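PDB 7LR8: uncharacterized protein ScGH5_18 from Streptomyces cattleya, which probably acts as a family GH5 glycoside hydrolase in N-glycan degradation, cleaving the beta-1,4 bond between mannose and N-acetylglucosamine. Local coordinates for residues B[325-328]-B[329-333]; B[32-35]-B[36-39]; B[208-211]-B[212-215]; B[368-371]-B[372-375]. The protein carries 1 engineered substitution. All coordinates share one frame; numbering follows the deposited sequence.

Contact 1: B[325-328]-B[329-333]; sequences LLTQ and DRRVK. With SO4 (sulfate ion), chain J.
Thr327 OG1 comes down on the Asp329 carboxylate from above its plane, giving OD1 a short hydrogen bond (OG1 to OD1 2.5 Å), while the Arg330 guanidinium has a sulfate, probably from the crystallisation liquor, in plane at its edge, with NH2 2.9 Å from sulfate O4. Between them, in the loop from strand 298-304 to helix 334-349, whose N-cap is Lys333, runs a type I turn from Thr327 to Arg330 with Arg330 in the left-handed backbone region, the pattern of a G1-type bulge: Arg330 N bonds to Thr327 O, and Thr327 N reaches Arg331 O at 2.8 Å. With chi1 at 68°, the Thr327 hydroxyl sits between its backbone N and carbonyl carbon, where it also accepts from Arg331 N (3.0 Å to OG1). The methyl CG2 turns the other way, against Lys333 CG at 3.6 Å. A valine here would probably leave Arg331 N without its acceptor and let the Asp329 carboxylate swing loose. Leu326 CD2 packs on Val332 CG2 (3.7 Å) at a single beta bridge. Arg330 NE pairs with Asp41, and Lys333 NZ with Gly324 O and Asp308. One hydroxyl, giving to an acid and taking from an amide, thus ties the turn together.

Contact 2: B[32-35]-B[36-39]; sequences DFDL and DAVR. With SO4 (sulfate ion), chain I.
Asp34 OD1 accepts from Ala37 N at 3.0 Å, the capping bond of Asp34, N-cap of the helix beginning at Leu35, and it also receives a water at 2.5 Å that donates weakly to Asp36 OD2. The amide of Ala37 approaches from above the carboxylate plane, 63° out of it. The carboxylate swings back over the first turn because chi1 (-176°) sets CG opposite the backbone N, while Asp34 O takes Val38 N. One turn on, the Arg39 guanidinium is held on three counts. Leu35 CD2 lies over one face, off centre and 3.4 Å from NH2. At the edge, NH1 makes a salt bridge with Asp36 OD1 (2.9 Å), and NH2 gives a nearly straight bond to O4 of a sulfate, probably from the crystallisation liquor, at 2.6 Å. The carboxylates of Asp34 and Asp36 put negative charge at the helix start, which probably suits the helix dipole, though Asp36 is also paired with Arg39. Helix 35-46 follows strand 15-19 and lies against helix 71-86: Val38 packs on Leu80 and Arg39 on Ala83, with Phe33, just before the cap, on Gln76, while Asp32 forms a salt bridge with Arg70 of the second subunit.

Contact 3: B[208-211]-B[212-215]; sequences PFTP and AHSA
Thr210 OG1 hangs over the centre of the His213 imidazole, 3.2 Å above the ring plane, and accepts a hydrogen bond from His213 N at 3.1 Å. This is the capping bond of Thr210, N-cap of helix 211-216. The threonine CB adds a CH-pi contact over the same ring, 4.2 Å from its centroid. Both torsions serve this pairing: the Thr210 hydroxyl stands between its backbone N and carbonyl carbon (chi1 67°), and His213 CG is anti to its own carbonyl carbon (chi1 -64°), which folds the ring back along the chain preceding the helix. There the edge of the imidazole meets the backbone, with Pro208 O lying in plane 3.3 Å from His213 CE1 and Phe209 CA beside ND1.

In the next shell, Thr210 O receives Ser214 N at 3.3 Å and also a water at 2.8 Å, and this water is hydrogen-bonded to Ser214 OG. Pro211 suits the first turn of a helix, where a backbone N-H would have no carbonyl to seek, and its own O accepts from Ala215 N. Farther out, Phe209 and His213 both pack on Ala173 and Leu177 of helix 170-187, and His213 O accepts from His195 NE2 on strand 194-196 of the barrel. The Phe209 side chain is about 9 Å from that of Ala153, the engineered position.

The chemistry is that of a buried helix start. Buried Pro208 O has no hydrogen-bond partner in the model; the CE1 edge of His213, with this oxygen in the ring plane, may offset this in part.

Contact 4: B[368-371]-B[372-375]; sequences DQAP and ARSV
Arg373 folds back over the turn that leads into the short 3-10 segment 373-375, its guanidinium set edge-on to the carbonyls of Gln369 and Ala370. The turn belongs to the long connection between strand 358-362 and helix 381-391, in the beta-alpha-beta crossover of the small domain after the barrel. Ala370, in the left-handed region, brings its carbonyl round to meet NE, which bonds to Ala370 O at 3.0 Å, almost straight (178°), with the oxygen in the guanidinium plane. NH2 takes Gln369 O at 2.9 Å, more bent, with the donor above that carbonyl's plane. CG occupies the crowded position between backbone N and carbonyl carbon (chi1 71°), and a further bend at chi3 (87°) doubles the side chain back on its own turn. The same guanidinium also reaches the barrel: NH1 bonds to Phe209 O, and NH2 has a second acceptor in His207 O. A leucine here would probably leave Gln369 O and Phe209 O without these guanidinium donors, Ala370 O with only its weak backbone one, and weaken the tie between turn and barrel. That weak donor is Arg373 N, 3.4 Å from Ala370 O, and Ala370 CB rests 3.6 Å from Arg373 NE.

Contacts 3 and 4 sit together on one side of the chain and touch: contact 3 is almost wholly buried, and the arginine of contact 4 reaches across to its backbone, joining the barrel to the C-terminal domain. Contacts 1 and 2 lie on the opposite side of the chain's centre; contact 2 is a surface contact and contact 1, like contact 4, is partly buried. Both bear on helix 35-46, where Arg330 NH2 makes a weak hydrogen bond to Ala37 O. Each of these two also has an arginine holding a sulfate, whereas the arginine of contact 4 spends its donors on protein carbonyls. Contacts 2 and 3 are both helix N-caps, one an aspartate among charges and water, the other a threonine whose hydroxyl lies against the face of an imidazole.

Contact 1: B[325-328]-B[329-333]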
loop_
_atom_site.group_PDB
_atom_site.type_symbol
_atom_site.label_atom_id
_atom_site.label_comp_id
_atom_site.label_asym_id
_atom_site.label_seq_id
_atom_site.Cartn_x
_atom_site.Cartn_y
_atom_site.Cartn_z
ATOM N N LEU B 325 -15.785 -21.657 7.213
ATOM C CA LEU B 325 -16.445 -22.943 7.380
ATOM C C LEU B 325 -15.467 -24.004 7.849
ATOM O O LEU B 325 -15.890 -25.046 8.366
ATOM C CB LEU B 325 -17.082 -23.376 6.058
ATOM C CG LEU B 325 -18.170 -22.461 5.497
ATOM C CD1 LEU B 325 -18.686 -22.996 4.163
ATOM C CD2 LEU B 325 -19.313 -22.289 6.499
ATOM N N LEU B 326 -14.172 -23.746 7.671
ATOM C CA LEU B 326 -13.093 -24.629 8.082
ATOM C C LEU B 326 -12.132 -23.856 8.980
ATOM O O LEU B 326 -11.948 -22.644 8.825
ATOM C CB LEU B 326 -12.350 -25.180 6.851
ATOM C CG LEU B 326 -13.240 -26.052 5.959
ATOM C CD1 LEU B 326 -13.018 -25.750 4.479
ATOM C CD2 LEU B 326 -12.980 -27.513 6.269
ATOM N N THR B 327 -11.500 -24.571 9.907
ATOM C CA THR B 327 -10.511 -23.954 10.776
ATOM C C THR B 327 -9.208 -23.697 10.017
ATOM O O THR B 327 -9.039 -24.061 8.847
ATOM C CB THR B 327 -10.222 -24.840 11.987
ATOM O OG1 THR B 327 -9.561 -26.028 11.547
ATOM C CG2 THR B 327 -11.497 -25.204 12.729
ATOM N N GLN B 328 -8.271 -23.064 10.725
ATOM C CA GLN B 328 -6.933 -22.827 10.197
ATOM C C GLN B 328 -6.235 -24.123 9.811
ATOM O O GLN B 328 -5.495 -24.166 8.821
ATOM C CB GLN B 328 -6.110 -22.072 11.234
ATOM C CG GLN B 328 -6.153 -20.603 11.012
ATOM C CD GLN B 328 -5.266 -20.206 9.871
ATOM O OE1 GLN B 328 -4.077 -20.534 9.856
ATOM N NE2 GLN B 328 -5.833 -19.506 8.891
ATOM N N ASP B 329 -6.430 -25.185 10.593
ATOM C CA ASP B 329 -5.857 -26.479 10.256
ATOM C C ASP B 329 -6.796 -27.331 9.412
ATOM O O ASP B 329 -6.637 -28.553 9.383
ATOM C CB ASP B 329 -5.442 -27.233 11.524
ATOM C CG ASP B 329 -6.418 -27.048 12.666
ATOM O OD1 ASP B 329 -7.614 -27.356 12.490
ATOM O OD2 ASP B 329 -5.987 -26.598 13.750
ATOM N N ARG B 330 -7.776 -26.707 8.746
ATOM C CA ARG B 330 -8.623 -27.339 7.730
ATOM C C ARG B 330 -9.580 -28.374 8.317
ATOM O O ARG B 330 -9.885 -29.383 7.678
ATOM C CB ARG B 330 -7.785 -27.964 6.611
ATOM C CG ARG B 330 -6.840 -26.959 5.946
ATOM C CD ARG B 330 -6.035 -27.611 4.841
ATOM N NE ARG B 330 -5.070 -26.698 4.245
ATOM C CZ ARG B 330 -3.761 -26.729 4.473
ATOM N NH1 ARG B 330 -3.243 -27.635 5.294
ATOM N NH2 ARG B 330 -2.963 -25.862 3.864
ATOM N N ARG B 331 -10.079 -28.136 9.524
ATOM C CA ARG B 331 -11.086 -29.006 10.108
ATOM C C ARG B 331 -12.464 -28.379 9.934
ATOM O O ARG B 331 -12.616 -27.157 10.007
ATOM C CB ARG B 331 -10.791 -29.278 11.583
ATOM C CG ARG B 331 -9.390 -29.810 11.812
ATOM C CD ARG B 331 -9.295 -30.647 13.074
ATOM N NE ARG B 331 -9.212 -32.073 12.766
ATOM C CZ ARG B 331 -10.215 -32.933 12.921
ATOM N NH1 ARG B 331 -11.382 -32.515 13.390
ATOM N NH2 ARG B 331 -10.050 -34.212 12.610
ATOM N N VAL B 332 -13.461 -29.223 9.675
ATOM C CA VAL B 332 -14.810 -28.735 9.416
ATOM C C VAL B 332 -15.418 -28.213 10.710
ATOM O O VAL B 332 -15.466 -28.921 11.727
ATOM C CB VAL B 332 -15.676 -29.842 8.799
ATOM C CG1 VAL B 332 -17.069 -29.306 8.466
ATOM C CG2 VAL B 332 -14.998 -30.395 7.552
ATOM N N LYS B 333 -15.898 -26.986 10.668
ATOM C CA LYS B 333 -16.568 -26.305 11.762
ATOM C C LYS B 333 -18.059 -26.605 11.711
ATOM O O LYS B 333 -18.574 -27.052 10.678
ATOM C CB LYS B 333 -16.326 -24.794 11.659
ATOM C CG LYS B 333 -14.875 -24.386 11.799
ATOM C CD LYS B 333 -14.656 -22.908 11.440
ATOM C CE LYS B 333 -15.350 -21.978 12.417
ATOM N NZ LYS B 333 -15.299 -20.545 11.999
HETATM S S SO4 J . 0.271 -26.054 5.029
HETATM O O1 SO4 J . 1.673 -25.740 4.763
HETATM O O2 SO4 J . -0.217 -26.974 4.006
HETATM O O3 SO4 J . 0.150 -26.678 6.345
HETATM O O4 SO4 J . -0.516 -24.823 5.004
#

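Contact 2: B[32-35]-B[36-39]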
loop_
_atom_site.group_PDB
_atom_site.type_symbol
_atom_site.label_atom_id
_atom_site.label_comp_id
_atom_site.label_asym_id
_atom_site.label_seq_id
_atom_site.Cartn_x
_atom_site.Cartn_y
_atom_site.Cartn_z
ATOM N N ASP B 32 4.197 -15.450 -0.804
ATOM C CA ASP B 32 4.840 -16.692 -0.397
ATOM C C ASP B 32 4.001 -17.822 -0.979
ATOM O O ASP B 32 3.430 -18.661 -0.261
ATOM C CB ASP B 32 4.953 -16.792 1.122
ATOM C CG ASP B 32 5.855 -15.719 1.708
ATOM O OD1 ASP B 32 7.094 -15.807 1.526
ATOM O OD2 ASP B 32 5.317 -14.780 2.328
ATOM N N PHE B 33 3.895 -17.821 -2.303
ATOM C CA PHE B 33 2.903 -18.656 -2.960
ATOM C C PHE B 33 3.302 -20.122 -2.857
ATOM O O PHE B 33 4.382 -20.521 -3.315
ATOM C CB PHE B 33 2.725 -18.233 -4.413
ATOM C CG PHE B 33 1.559 -18.897 -5.086
ATOM C CD1 PHE B 33 0.261 -18.485 -4.822
ATOM C CD2 PHE B 33 1.761 -19.964 -5.959
ATOM C CE1 PHE B 33 -0.823 -19.111 -5.433
ATOM C CE2 PHE B 33 0.685 -20.589 -6.568
ATOM C CZ PHE B 33 -0.611 -20.155 -6.304
ATOM N N ASP B 34 2.431 -20.911 -2.240
ATOM C CA ASP B 34 2.656 -22.321 -1.942
ATOM C C ASP B 34 1.488 -23.069 -2.567
ATOM O O ASP B 34 0.390 -23.085 -2.000
ATOM C CB ASP B 34 2.740 -22.549 -0.427
ATOM C CG ASP B 34 3.070 -23.992 -0.054
ATOM O OD1 ASP B 34 2.699 -24.925 -0.794
ATOM O OD2 ASP B 34 3.697 -24.195 1.006
ATOM N N LEU B 35 1.725 -23.686 -3.731
ATOM C CA LEU B 35 0.645 -24.378 -4.431
ATOM C C LEU B 35 0.145 -25.597 -3.661
ATOM O O LEU B 35 -1.050 -25.910 -3.715
ATOM C CB LEU B 35 1.108 -24.775 -5.833
ATOM C CG LEU B 35 0.067 -25.329 -6.811
ATOM C CD1 LEU B 35 -1.108 -24.366 -6.975
ATOM C CD2 LEU B 35 0.727 -25.619 -8.166
ATOM N N ASP B 36 1.029 -26.298 -2.942
ATOM C CA ASP B 36 0.588 -27.456 -2.170
ATOM C C ASP B 36 -0.339 -27.041 -1.036
ATOM O O ASP B 36 -1.284 -27.771 -0.701
ATOM C CB ASP B 36 1.790 -28.221 -1.629
ATOM C CG ASP B 36 2.499 -29.015 -2.710
ATOM O OD1 ASP B 36 1.823 -29.431 -3.673
ATOM O OD2 ASP B 36 3.726 -29.207 -2.605
ATOM N N ALA B 37 -0.081 -25.874 -0.428
ATOM C CA ALA B 37 -0.989 -25.355 0.590
ATOM C C ALA B 37 -2.329 -24.963 -0.022
ATOM O O ALA B 37 -3.384 -25.192 0.579
ATOM C CB ALA B 37 -0.354 -24.164 1.313
ATOM N N VAL B 38 -2.305 -24.383 -1.220
ATOM C CA VAL B 38 -3.550 -24.083 -1.921
ATOM C C VAL B 38 -4.305 -25.369 -2.250
ATOM O O VAL B 38 -5.529 -25.451 -2.082
ATOM C CB VAL B 38 -3.243 -23.258 -3.184
ATOM C CG1 VAL B 38 -4.443 -23.224 -4.107
ATOM C CG2 VAL B 38 -2.802 -21.848 -2.785
ATOM N N ARG B 39 -3.588 -26.398 -2.708
ATOM C CA ARG B 39 -4.237 -27.670 -3.029
ATOM C C ARG B 39 -4.900 -28.284 -1.800
ATOM O O ARG B 39 -6.032 -28.782 -1.876
ATOM C CB ARG B 39 -3.215 -28.635 -3.621
ATOM C CG ARG B 39 -2.834 -28.353 -5.074
ATOM C CD ARG B 39 -1.523 -29.060 -5.402
ATOM N NE ARG B 39 -1.199 -29.026 -6.827
ATOM C CZ ARG B 39 0.040 -28.978 -7.303
ATOM N NH1 ARG B 39 1.070 -28.936 -6.466
ATOM N NH2 ARG B 39 0.251 -28.957 -8.614
HETATM S S SO4 I . 3.787 -30.082 -9.115
HETATM O O1 SO4 I . 5.123 -29.525 -9.318
HETATM O O2 SO4 I . 3.535 -31.115 -10.116
HETATM O O3 SO4 I . 3.699 -30.666 -7.780
HETATM O O4 SO4 I . 2.796 -29.017 -9.245
HETATM O O HOH W 1 4.436 -26.114 -2.126
#

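Contact 3: B[208-211]-B[212-215]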
loop_
_atom_site.group_PDB
_atom_site.type_symbol
_atom_site.label_atom_id
_atom_site.label_comp_id
_atom_site.label_asym_id
_atom_site.label_seq_id
_atom_site.Cartn_x
_atom_site.Cartn_y
_atom_site.Cartn_z
ATOM N N PRO B 208 -22.885 6.760 -4.612
ATOM C CA PRO B 208 -22.772 6.920 -6.074
ATOM C C PRO B 208 -23.081 5.659 -6.850
ATOM O O PRO B 208 -23.471 5.745 -8.023
ATOM C CB PRO B 208 -21.305 7.338 -6.275
ATOM C CG PRO B 208 -20.835 7.793 -4.946
ATOM C CD PRO B 208 -21.605 7.002 -3.929
ATOM N N PHE B 209 -22.873 4.492 -6.253
ATOM C CA PHE B 209 -23.180 3.232 -6.909
ATOM C C PHE B 209 -24.618 2.883 -6.571
ATOM O O PHE B 209 -24.994 2.878 -5.394
ATOM C CB PHE B 209 -22.207 2.138 -6.465
ATOM C CG PHE B 209 -20.842 2.242 -7.113
ATOM C CD1 PHE B 209 -19.893 3.142 -6.639
ATOM C CD2 PHE B 209 -20.506 1.422 -8.182
ATOM C CE1 PHE B 209 -18.628 3.233 -7.240
ATOM C CE2 PHE B 209 -19.251 1.503 -8.790
ATOM C CZ PHE B 209 -18.308 2.415 -8.319
ATOM N N THR B 210 -25.432 2.656 -7.598
ATOM C CA THR B 210 -26.876 2.604 -7.426
ATOM C C THR B 210 -27.419 1.190 -7.591
ATOM O O THR B 210 -26.732 0.297 -8.101
ATOM C CB THR B 210 -27.569 3.524 -8.440
ATOM O OG1 THR B 210 -27.382 3.002 -9.765
ATOM C CG2 THR B 210 -27.003 4.949 -8.361
ATOM N N PRO B 211 -28.661 0.946 -7.157
ATOM C CA PRO B 211 -29.289 -0.345 -7.483
ATOM C C PRO B 211 -29.361 -0.595 -8.978
ATOM O O PRO B 211 -29.187 -1.732 -9.431
ATOM C CB PRO B 211 -30.686 -0.222 -6.865
ATOM C CG PRO B 211 -30.544 0.822 -5.783
ATOM C CD PRO B 211 -29.523 1.790 -6.307
ATOM N N ALA B 212 -29.611 0.448 -9.763
ATOM C CA ALA B 212 -29.654 0.281 -11.211
ATOM C C ALA B 212 -28.311 -0.199 -11.759
ATOM O O ALA B 212 -28.275 -1.055 -12.654
ATOM C CB ALA B 212 -30.073 1.593 -11.871
ATOM N N HIS B 213 -27.194 0.338 -11.243
ATOM C CA HIS B 213 -25.882 -0.129 -11.698
ATOM C C HIS B 213 -25.718 -1.622 -11.444
ATOM O O HIS B 213 -25.217 -2.356 -12.307
ATOM C CB HIS B 213 -24.745 0.615 -10.992
ATOM C CG HIS B 213 -24.672 2.087 -11.267
ATOM N ND1 HIS B 213 -24.184 2.978 -10.335
ATOM C CD2 HIS B 213 -24.963 2.819 -12.369
ATOM C CE1 HIS B 213 -24.208 4.198 -10.838
ATOM N NE2 HIS B 213 -24.673 4.130 -12.072
ATOM N N SER B 214 -26.107 -2.085 -10.251
ATOM C CA SER B 214 -25.902 -3.487 -9.894
ATOM C C SER B 214 -26.771 -4.417 -10.735
ATOM O O SER B 214 -26.341 -5.516 -11.108
ATOM C CB SER B 214 -26.191 -3.693 -8.407
ATOM O OG SER B 214 -25.132 -3.172 -7.614
ATOM N N ALA B 215 -27.995 -3.997 -11.047
ATOM C CA ALA B 215 -28.957 -4.843 -11.738
ATOM C C ALA B 215 -28.970 -4.641 -13.249
ATOM O O ALA B 215 -29.608 -5.428 -13.958
ATOM C CB ALA B 215 -30.368 -4.599 -11.175
HETATM O O HOH W 2 -24.053 -0.537 -7.714
#

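Contact 4: B[368-371]-B[372-375]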
loop_
_atom_site.group_PDB
_atom_site.type_symbol
_atom_site.label_atom_id
_atom_site.label_comp_id
_atom_site.label_asym_id
_atom_site.label_seq_id
_atom_site.Cartn_x
_atom_site.Cartn_y
_atom_site.Cartn_z
ATOM N N ASP B 368 -33.008 7.584 -11.730
ATOM C CA ASP B 368 -32.318 6.302 -11.682
ATOM C C ASP B 368 -31.227 6.257 -10.620
ATOM O O ASP B 368 -30.491 5.267 -10.544
ATOM C CB ASP B 368 -31.727 5.970 -13.052
ATOM C CG ASP B 368 -32.779 5.512 -14.040
ATOM O OD1 ASP B 368 -33.611 4.656 -13.669
ATOM O OD2 ASP B 368 -32.779 6.019 -15.184
ATOM N N GLN B 369 -31.110 7.296 -9.796
ATOM C CA GLN B 369 -30.061 7.383 -8.791
ATOM C C GLN B 369 -30.545 7.048 -7.382
ATOM O O GLN B 369 -29.777 7.201 -6.429
ATOM C CB GLN B 369 -29.433 8.773 -8.821
ATOM C CG GLN B 369 -28.821 9.103 -10.176
ATOM C CD GLN B 369 -28.280 10.512 -10.257
ATOM O OE1 GLN B 369 -28.201 11.218 -9.253
ATOM N NE2 GLN B 369 -27.896 10.930 -11.461
ATOM N N ALA B 370 -31.795 6.608 -7.238
ATOM C CA ALA B 370 -32.334 6.106 -5.978
ATOM C C ALA B 370 -32.033 7.005 -4.774
ATOM O O ALA B 370 -31.400 6.567 -3.809
ATOM C CB ALA B 370 -31.837 4.690 -5.723
ATOM N N PRO B 371 -32.485 8.263 -4.794
ATOM C CA PRO B 371 -32.162 9.185 -3.688
ATOM C C PRO B 371 -32.844 8.855 -2.361
ATOM O O PRO B 371 -32.480 9.455 -1.340
ATOM C CB PRO B 371 -32.643 10.538 -4.219
ATOM C CG PRO B 371 -33.761 10.174 -5.144
ATOM C CD PRO B 371 -33.320 8.912 -5.821
ATOM N N ALA B 372 -33.817 7.944 -2.331
ATOM C CA ALA B 372 -34.491 7.603 -1.083
ATOM C C ALA B 372 -34.430 6.105 -0.816
ATOM O O ALA B 372 -35.355 5.530 -0.236
ATOM C CB ALA B 372 -35.941 8.091 -1.091
ATOM N N ARG B 373 -33.336 5.460 -1.219
ATOM C CA ARG B 373 -33.232 4.014 -1.089
ATOM C C ARG B 373 -33.127 3.556 0.355
ATOM O O ARG B 373 -33.283 2.355 0.613
ATOM C CB ARG B 373 -32.028 3.503 -1.880
ATOM C CG ARG B 373 -30.674 3.866 -1.288
ATOM C CD ARG B 373 -29.553 3.492 -2.257
ATOM N NE ARG B 373 -29.273 4.559 -3.212
ATOM C CZ ARG B 373 -28.114 4.707 -3.833
ATOM N NH1 ARG B 373 -27.130 3.852 -3.605
ATOM N NH2 ARG B 373 -27.941 5.723 -4.671
ATOM N N SER B 374 -32.888 4.469 1.301
ATOM C CA SER B 374 -32.773 4.058 2.695
ATOM C C SER B 374 -34.059 3.442 3.243
ATOM O O SER B 374 -34.015 2.823 4.310
ATOM C CB SER B 374 -32.345 5.247 3.566
ATOM O OG SER B 374 -33.248 6.328 3.450
ATOM N N VAL B 375 -35.191 3.579 2.546
ATOM C CA VAL B 375 -36.387 2.848 2.955
ATOM C C VAL B 375 -36.166 1.348 2.841
ATOM O O VAL B 375 -36.906 0.559 3.443
ATOM C CB VAL B 375 -37.615 3.280 2.126
ATOM C CG1 VAL B 375 -37.926 4.756 2.363
ATOM C CG2 VAL B 375 -37.410 2.975 0.638
#